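Local coordinates for CENP-V/GFA domain-containing protein (Rhodobacter sphaeroides 2.4.1, PDB 3FAC) that is of unknown function but belongs to the zinc-binding Gfa family and may act as a carbon-sulfur lyase, at residues I12-L17 with A93-V98; G35-T40 with R101-V106; E53-Y58 with Y76-R81. All coordinates share one frame; numbering follows the deposited sequence.

Interaction 1: residues I12-L17 with A93-V98; sequences IEVELL and AILEGV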
# COMPACT_ATOMS: atom_id res chain seq x y z
N ILE A 12 -9.57 -3.97 1.64
CA ILE A 12 -8.74 -5.10 1.29
C ILE A 12 -8.64 -6.07 2.47
O ILE A 12 -9.06 -5.75 3.58
CB ILE A 12 -7.32 -4.66 0.89
CG1 ILE A 12 -6.66 -3.89 2.03
CG2 ILE A 12 -7.38 -3.79 -0.36
CD1 ILE A 12 -5.20 -3.56 1.79
N GLU A 13 -8.10 -7.25 2.19
CA GLU A 13 -7.91 -8.29 3.20
C GLU A 13 -6.49 -8.77 2.94
O GLU A 13 -6.25 -9.52 1.99
CB GLU A 13 -8.91 -9.43 2.95
CG GLU A 13 -9.40 -10.13 4.20
CD GLU A 13 -8.38 -11.07 4.80
OE1 GLU A 13 -7.26 -10.61 5.13
OE2 GLU A 13 -8.70 -12.27 4.95
N VAL A 14 -5.54 -8.33 3.76
CA VAL A 14 -4.15 -8.71 3.54
C VAL A 14 -3.39 -9.28 4.74
O VAL A 14 -3.62 -8.91 5.88
CB VAL A 14 -3.35 -7.51 2.99
CG1 VAL A 14 -3.36 -6.36 3.98
CG2 VAL A 14 -1.93 -7.92 2.67
N GLU A 15 -2.48 -10.21 4.44
CA GLU A 15 -1.64 -10.84 5.45
C GLU A 15 -0.22 -10.35 5.19
O GLU A 15 0.33 -10.59 4.11
CB GLU A 15 -1.68 -12.36 5.31
CG GLU A 15 -3.05 -12.99 5.52
CD GLU A 15 -3.60 -12.73 6.91
OE1 GLU A 15 -2.87 -12.98 7.89
OE2 GLU A 15 -4.77 -12.29 7.03
N LEU A 16 0.37 -9.66 6.16
CA LEU A 16 1.72 -9.14 6.01
C LEU A 16 2.77 -10.23 6.05
O LEU A 16 2.72 -11.12 6.90
CB LEU A 16 2.02 -8.11 7.10
CG LEU A 16 1.06 -6.92 7.20
CD1 LEU A 16 1.50 -6.03 8.35
CD2 LEU A 16 1.04 -6.16 5.88
N LEU A 17 3.73 -10.15 5.14
CA LEU A 17 4.80 -11.13 5.08
C LEU A 17 5.58 -11.21 6.38
O LEU A 17 5.65 -12.26 7.01
CB LEU A 17 5.77 -10.79 3.94
CG LEU A 17 7.03 -11.66 3.87
CD1 LEU A 17 6.64 -13.11 3.63
CD2 LEU A 17 7.93 -11.15 2.75
N ALA A 93 -1.11 2.82 7.12
CA ALA A 93 -2.12 3.68 7.70
C ALA A 93 -3.56 3.27 7.39
O ALA A 93 -4.49 3.72 8.06
CB ALA A 93 -1.89 5.12 7.27
N ILE A 94 -3.76 2.44 6.38
CA ILE A 94 -5.13 2.01 6.08
C ILE A 94 -5.50 0.77 6.89
O ILE A 94 -6.68 0.44 7.04
CB ILE A 94 -5.33 1.70 4.56
CG1 ILE A 94 -4.56 0.44 4.15
CG2 ILE A 94 -4.89 2.89 3.72
CD1 ILE A 94 -4.96 -0.09 2.78
N LEU A 95 -4.49 0.09 7.43
CA LEU A 95 -4.70 -1.11 8.24
C LEU A 95 -5.44 -0.76 9.53
O LEU A 95 -5.02 0.12 10.28
CB LEU A 95 -3.36 -1.77 8.58
CG LEU A 95 -2.47 -2.16 7.39
CD1 LEU A 95 -1.19 -2.76 7.91
CD2 LEU A 95 -3.20 -3.15 6.48
N GLU A 96 -6.54 -1.47 9.78
CA GLU A 96 -7.38 -1.25 10.95
C GLU A 96 -6.59 -1.37 12.25
O GLU A 96 -5.88 -2.34 12.47
CB GLU A 96 -8.55 -2.24 10.95
CG GLU A 96 -9.45 -2.16 12.18
CD GLU A 96 -10.81 -2.81 11.95
OE1 GLU A 96 -11.68 -2.17 11.31
OE2 GLU A 96 -11.02 -3.96 12.40
N GLY A 97 -6.72 -0.35 13.10
CA GLY A 97 -6.04 -0.34 14.38
C GLY A 97 -4.59 0.11 14.33
O GLY A 97 -3.86 -0.04 15.31
N VAL A 98 -4.16 0.65 13.19
CA VAL A 98 -2.78 1.09 13.05
C VAL A 98 -2.62 2.59 12.88
O VAL A 98 -3.05 3.16 11.88
CB VAL A 98 -2.08 0.40 11.85
CG1 VAL A 98 -0.64 0.88 11.74
CG2 VAL A 98 -2.13 -1.11 12.01
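Leu95 reaches across to Val14 and Leu16, giving one methyl to each, while its neighbour Ile94 meets Ile12, nearer the start of the segment. The branch of Leu95 does the work: CD2 lies 4.1 Å from Val14 CG1, and CD1 approaches Leu16 CD1 at 4.3 Å. With CG beside its own backbone N and anti to the carbonyl carbon (chi1 -57°), the fork of Leu95 is carried closer to 12-17 than the direction of its CB would suggest. Val14 and Leu95 cross at about a right angle, as do Ile12 and Ile94. The latter pair is the tighter, with the end methyls Ile12 CD1 and Ile94 CD1 3.6 Å apart; both isoleucines have CG1 between the backbone N and the carbonyl carbon. The fold belongs to the beta-tent group, and here the loop that follows strand 87-91 of its five-stranded sheet folds back onto strand 11-14, the middle strand of the smaller antiparallel sheet. Val90 touches both Ile12 and Leu95, so strand 87-91 itself packs beside the contact, and Phe20 packs on Leu95 too. Just past Leu95 the chain reverses through a type II turn, closed by Val98 N donating to Leu95 O at 3.1 Å, with Gly97 supplying the positive phi. A backbone bond between Ile94 and Thr4 ties the loop to the edge strand 2-4 as well.

Interaction 2: residues G35-T40 with R101-V106; sequences GAIAAT and RDLGEV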
# COMPACT_ATOMS: atom_id res chain seq x y z
N GLY A 35 4.29 9.55 0.21
CA GLY A 35 4.54 9.85 1.61
C GLY A 35 4.17 8.76 2.59
O GLY A 35 4.42 8.89 3.79
N ALA A 36 3.59 7.67 2.10
CA ALA A 36 3.17 6.57 2.96
C ALA A 36 4.28 5.62 3.39
O ALA A 36 5.36 5.59 2.80
CB ALA A 36 2.06 5.79 2.27
N ILE A 37 4.00 4.87 4.45
CA ILE A 37 4.92 3.87 4.99
C ILE A 37 4.35 2.53 4.54
O ILE A 37 3.19 2.22 4.82
CB ILE A 37 4.96 3.92 6.53
CG1 ILE A 37 5.60 5.23 6.99
CG2 ILE A 37 5.73 2.74 7.07
CD1 ILE A 37 5.65 5.40 8.50
N ALA A 38 5.15 1.73 3.84
CA ALA A 38 4.68 0.45 3.35
C ALA A 38 5.25 -0.77 4.07
O ALA A 38 6.23 -0.68 4.81
CB ALA A 38 4.96 0.34 1.85
N ALA A 39 4.60 -1.91 3.83
CA ALA A 39 4.99 -3.20 4.40
C ALA A 39 4.67 -4.23 3.31
O ALA A 39 3.68 -4.10 2.61
CB ALA A 39 4.18 -3.49 5.65
N THR A 40 5.52 -5.25 3.18
CA THR A 40 5.34 -6.27 2.15
C THR A 40 4.20 -7.27 2.38
O THR A 40 3.69 -7.40 3.49
CB THR A 40 6.65 -7.05 1.93
OG1 THR A 40 7.70 -6.14 1.59
CG2 THR A 40 6.51 -8.06 0.80
N ARG A 101 1.93 6.89 13.55
CA ARG A 101 2.75 7.57 14.55
C ARG A 101 3.38 6.57 15.52
O ARG A 101 4.55 6.70 15.89
CB ARG A 101 1.90 8.58 15.33
CG ARG A 101 2.63 9.24 16.49
CD ARG A 101 1.70 9.40 17.68
NE ARG A 101 0.61 10.34 17.44
CZ ARG A 101 0.71 11.66 17.62
NH1 ARG A 101 1.85 12.19 18.04
NH2 ARG A 101 -0.34 12.43 17.38
N ASP A 102 2.60 5.57 15.93
CA ASP A 102 3.08 4.57 16.88
C ASP A 102 4.24 3.73 16.37
O ASP A 102 4.86 3.01 17.15
CB ASP A 102 1.92 3.66 17.31
CG ASP A 102 0.81 4.43 18.00
OD1 ASP A 102 1.11 5.18 18.95
OD2 ASP A 102 -0.37 4.27 17.61
N LEU A 103 4.54 3.81 15.08
CA LEU A 103 5.65 3.04 14.53
C LEU A 103 6.98 3.77 14.77
O LEU A 103 8.05 3.20 14.57
CB LEU A 103 5.47 2.81 13.03
CG LEU A 103 4.39 1.82 12.56
CD1 LEU A 103 4.37 1.77 11.03
CD2 LEU A 103 4.68 0.44 13.12
N GLY A 104 6.89 5.02 15.21
CA GLY A 104 8.09 5.80 15.45
C GLY A 104 8.87 6.01 14.17
O GLY A 104 8.35 5.79 13.08
N GLU A 105 10.13 6.44 14.30
CA GLU A 105 10.97 6.67 13.13
C GLU A 105 11.06 5.40 12.28
O GLU A 105 11.04 4.29 12.81
CB GLU A 105 12.37 7.10 13.57
CG GLU A 105 13.41 7.13 12.45
CD GLU A 105 13.12 8.19 11.39
OE1 GLU A 105 13.15 9.39 11.72
OE2 GLU A 105 12.86 7.81 10.22
N VAL A 106 11.14 5.58 10.97
CA VAL A 106 11.26 4.47 10.03
C VAL A 106 12.18 4.89 8.90
O VAL A 106 12.11 6.01 8.41
CB VAL A 106 9.88 4.08 9.44
CG1 VAL A 106 8.99 3.52 10.54
CG2 VAL A 106 9.23 5.28 8.79
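Ile37 has chi1 -68°, which sets CG1 beside the backbone N and CG2 anti to it, and chi2 178° then stretches CD1 outward to meet Val106. On the other side Val106 holds CG2 between its backbone N and carbonyl carbon, facing the incoming isoleucine. The two side chains reach toward each other tip to tip: Val106 CG2 lies 3.6 Å from Ile37 CD1 and 4.1 Å from Ile37 CG1. The second branch of Ile37 is used separately, CG2 coming within 4.3 Å of Leu103 CD1, so one isoleucine touches both Leu103 and Val106 of the loop. This packing fastens the long loop after strand 87-91 to the approach of strand 38-42, an outermost strand of the five-stranded sheet in this beta-tent protein. Backbone bonds from Ile37 to Val92 and from Ala39 to Val90 hold that approach against strand 87-91 and the residue that follows it, and Arg25 lies against both Ile37 and Val106. In the loop the end of a 3-10 segment, 101-103, presents Leu103, and Gly104 N bonds to Arg101 O at 3.0 Å. Gly104 then has positive phi, and the chain goes on to Val106, whose N makes a weak bond to Glu105 OE2 (2.9 Å, N-H...O angle 127°). Ile37 itself follows shortly after helix 31-34, which Gly35 ends with positive phi.

Interaction 3: residues E53-Y58 with Y76-R81; sequences ENLTLY and YTHHQR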
# COMPACT_ATOMS: atom_id res chain seq x y z
N GLU A 53 -13.90 -1.38 -8.29
CA GLU A 53 -14.28 -0.47 -9.36
C GLU A 53 -13.98 1.00 -9.04
O GLU A 53 -14.03 1.85 -9.93
CB GLU A 53 -15.78 -0.60 -9.65
CG GLU A 53 -16.67 0.05 -8.59
CD GLU A 53 -17.02 -0.88 -7.45
OE1 GLU A 53 -16.20 -1.77 -7.11
OE2 GLU A 53 -18.13 -0.72 -6.89
N ASN A 54 -13.67 1.28 -7.78
CA ASN A 54 -13.39 2.65 -7.36
C ASN A 54 -11.90 2.94 -7.22
O ASN A 54 -11.50 4.01 -6.77
CB ASN A 54 -14.11 2.93 -6.03
CG ASN A 54 -14.28 4.41 -5.76
OD1 ASN A 54 -13.46 5.03 -5.08
ND2 ASN A 54 -15.34 4.99 -6.31
N LEU A 55 -11.07 1.97 -7.60
CA LEU A 55 -9.62 2.14 -7.52
C LEU A 55 -9.02 2.59 -8.84
O LEU A 55 -9.48 2.20 -9.91
CB LEU A 55 -8.95 0.84 -7.09
CG LEU A 55 -8.91 0.55 -5.58
CD1 LEU A 55 -8.27 -0.82 -5.36
CD2 LEU A 55 -8.12 1.64 -4.86
N THR A 56 -7.98 3.42 -8.76
CA THR A 56 -7.30 3.90 -9.95
C THR A 56 -5.92 3.28 -10.07
O THR A 56 -5.19 3.15 -9.08
CB THR A 56 -7.16 5.43 -9.94
OG1 THR A 56 -8.46 6.03 -9.96
CG2 THR A 56 -6.38 5.89 -11.17
N LEU A 57 -5.56 2.90 -11.28
CA LEU A 57 -4.27 2.29 -11.55
C LEU A 57 -3.31 3.30 -12.14
O LEU A 57 -3.66 4.04 -13.06
CB LEU A 57 -4.45 1.12 -12.52
CG LEU A 57 -3.18 0.52 -13.13
CD1 LEU A 57 -2.31 -0.09 -12.04
CD2 LEU A 57 -3.58 -0.53 -14.15
N TYR A 58 -2.10 3.34 -11.60
CA TYR A 58 -1.09 4.25 -12.10
C TYR A 58 0.21 3.52 -12.37
O TYR A 58 0.73 2.81 -11.51
CB TYR A 58 -0.83 5.37 -11.09
CG TYR A 58 0.22 6.35 -11.56
CD1 TYR A 58 0.03 7.08 -12.73
CD2 TYR A 58 1.39 6.55 -10.84
CE1 TYR A 58 0.99 8.00 -13.17
CE2 TYR A 58 2.35 7.46 -11.27
CZ TYR A 58 2.14 8.18 -12.44
OH TYR A 58 3.09 9.08 -12.86
N TYR A 76 -3.86 6.14 -1.12
CA TYR A 76 -3.08 5.04 -1.67
C TYR A 76 -3.28 3.78 -0.81
O TYR A 76 -2.94 3.76 0.37
CB TYR A 76 -1.60 5.44 -1.68
CG TYR A 76 -0.61 4.32 -1.45
CD1 TYR A 76 -0.47 3.28 -2.36
CD2 TYR A 76 0.23 4.34 -0.34
CE1 TYR A 76 0.49 2.28 -2.17
CE2 TYR A 76 1.19 3.35 -0.14
CZ TYR A 76 1.32 2.33 -1.06
OH TYR A 76 2.29 1.36 -0.88
N THR A 77 -3.83 2.73 -1.42
CA THR A 77 -4.07 1.48 -0.71
C THR A 77 -2.88 0.53 -0.76
O THR A 77 -2.27 0.22 0.27
CB THR A 77 -5.30 0.72 -1.29
OG1 THR A 77 -5.14 0.55 -2.70
CG2 THR A 77 -6.59 1.50 -1.03
N HIS A 78 -2.55 0.07 -1.96
CA HIS A 78 -1.44 -0.87 -2.15
C HIS A 78 -0.87 -0.76 -3.56
O HIS A 78 -1.42 -0.06 -4.41
CB HIS A 78 -1.93 -2.30 -1.93
CG HIS A 78 -2.94 -2.75 -2.94
ND1 HIS A 78 -4.18 -2.16 -3.07
CD2 HIS A 78 -2.88 -3.71 -3.89
CE1 HIS A 78 -4.84 -2.74 -4.06
NE2 HIS A 78 -4.07 -3.68 -4.58
N HIS A 79 0.23 -1.47 -3.81
CA HIS A 79 0.87 -1.47 -5.12
C HIS A 79 1.71 -2.72 -5.32
O HIS A 79 2.15 -3.34 -4.36
CB HIS A 79 1.76 -0.24 -5.30
CG HIS A 79 3.00 -0.27 -4.45
ND1 HIS A 79 2.98 0.02 -3.11
CD2 HIS A 79 4.28 -0.55 -4.77
CE1 HIS A 79 4.21 -0.08 -2.63
NE2 HIS A 79 5.02 -0.42 -3.61
N GLN A 80 1.92 -3.09 -6.58
CA GLN A 80 2.72 -4.26 -6.90
C GLN A 80 4.14 -3.79 -7.17
O GLN A 80 4.45 -3.29 -8.25
CB GLN A 80 2.16 -4.97 -8.13
CG GLN A 80 2.95 -6.20 -8.54
CD GLN A 80 2.38 -6.88 -9.78
OE1 GLN A 80 1.23 -7.33 -9.77
NE2 GLN A 80 3.17 -6.95 -10.84
N ARG A 81 5.01 -3.96 -6.17
CA ARG A 81 6.41 -3.56 -6.26
C ARG A 81 7.02 -3.81 -7.64
O ARG A 81 6.60 -4.71 -8.37
CB ARG A 81 7.24 -4.29 -5.22
CG ARG A 81 6.90 -3.95 -3.78
CD ARG A 81 7.90 -4.58 -2.82
NE ARG A 81 7.63 -4.23 -1.43
CZ ARG A 81 7.63 -2.99 -0.95
NH1 ARG A 81 7.88 -1.96 -1.75
NH2 ARG A 81 7.37 -2.78 0.33
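Thr77 OG1 is met both by an imidazole nitrogen and by a leucine methyl: His78 ND1 is hydrogen-bonded to it at 2.9 Å, and Leu55 CD2 packs 3.8 Å from it. Either partner of the Thr77-His78 pair could be the donor. The hydroxyl stands between the backbone N and carbonyl carbon of its residue (chi1 54°), and CG2, beside the N, also touches the leucine, with Leu55 CD2 4.1 Å from Thr77 CG2. The other branch of Leu55 goes to the imidazole: CD1 comes to the ring edge, near its plane, 4.1 Å from His78 CE1. Leu55 thus straddles the bonded pair, one methyl for each residue, crossing the histidine at about a right angle. The non-extended backbone of Thr77 (psi -65°) probably helps two consecutive residues to turn their side-chain ends to the same neighbour. The two strands, 55-58 and 76-80, are not adjacent. Strand 66-70 lies between them in the antiparallel five-stranded sheet of this beta-tent fold, bonded to Thr56 through Phe69 and to His78 through Trp68, so the contact spans it. Trp68 also stacks on the His78 ring, and Tyr88 meets that ring edge-to-face; together with the bond to Thr77 this probably fixes the imidazole's rotation. Flanking this pair in sequence, Tyr76 OH and His79 ND1 share a second hydroxyl-imidazole bond of 2.7 Å, donor again undecided. Asn54, just before Leu55, rests on Cys70 and bonds through its side chain to Thr72, joining the start of strand 55-58 to the cysteine-bearing end of strand 66-70.

In the fold
All three contacts are buried, and none has a hydrogen bond between its two segments. Interaction 1 joins the smaller sheet to the loop after strand 87-91, and interaction 2 fastens a later part of that loop beside strand 38-42, with Leu103 nearer the surface; both are purely aliphatic. Interaction 3 lies within the larger sheet and differs in chemistry, since its leucine packs on a hydroxyl and an imidazole. The three abut one another: Leu17 N probably bonds to Thr40 O between interactions 1 and 2, Ile94 packs on the backbone carbonyls of Tyr76 and Thr77, and the Tyr76 ring packs on Ala36. Interactions 2 and 3 lie on opposite sides of the chain's centre.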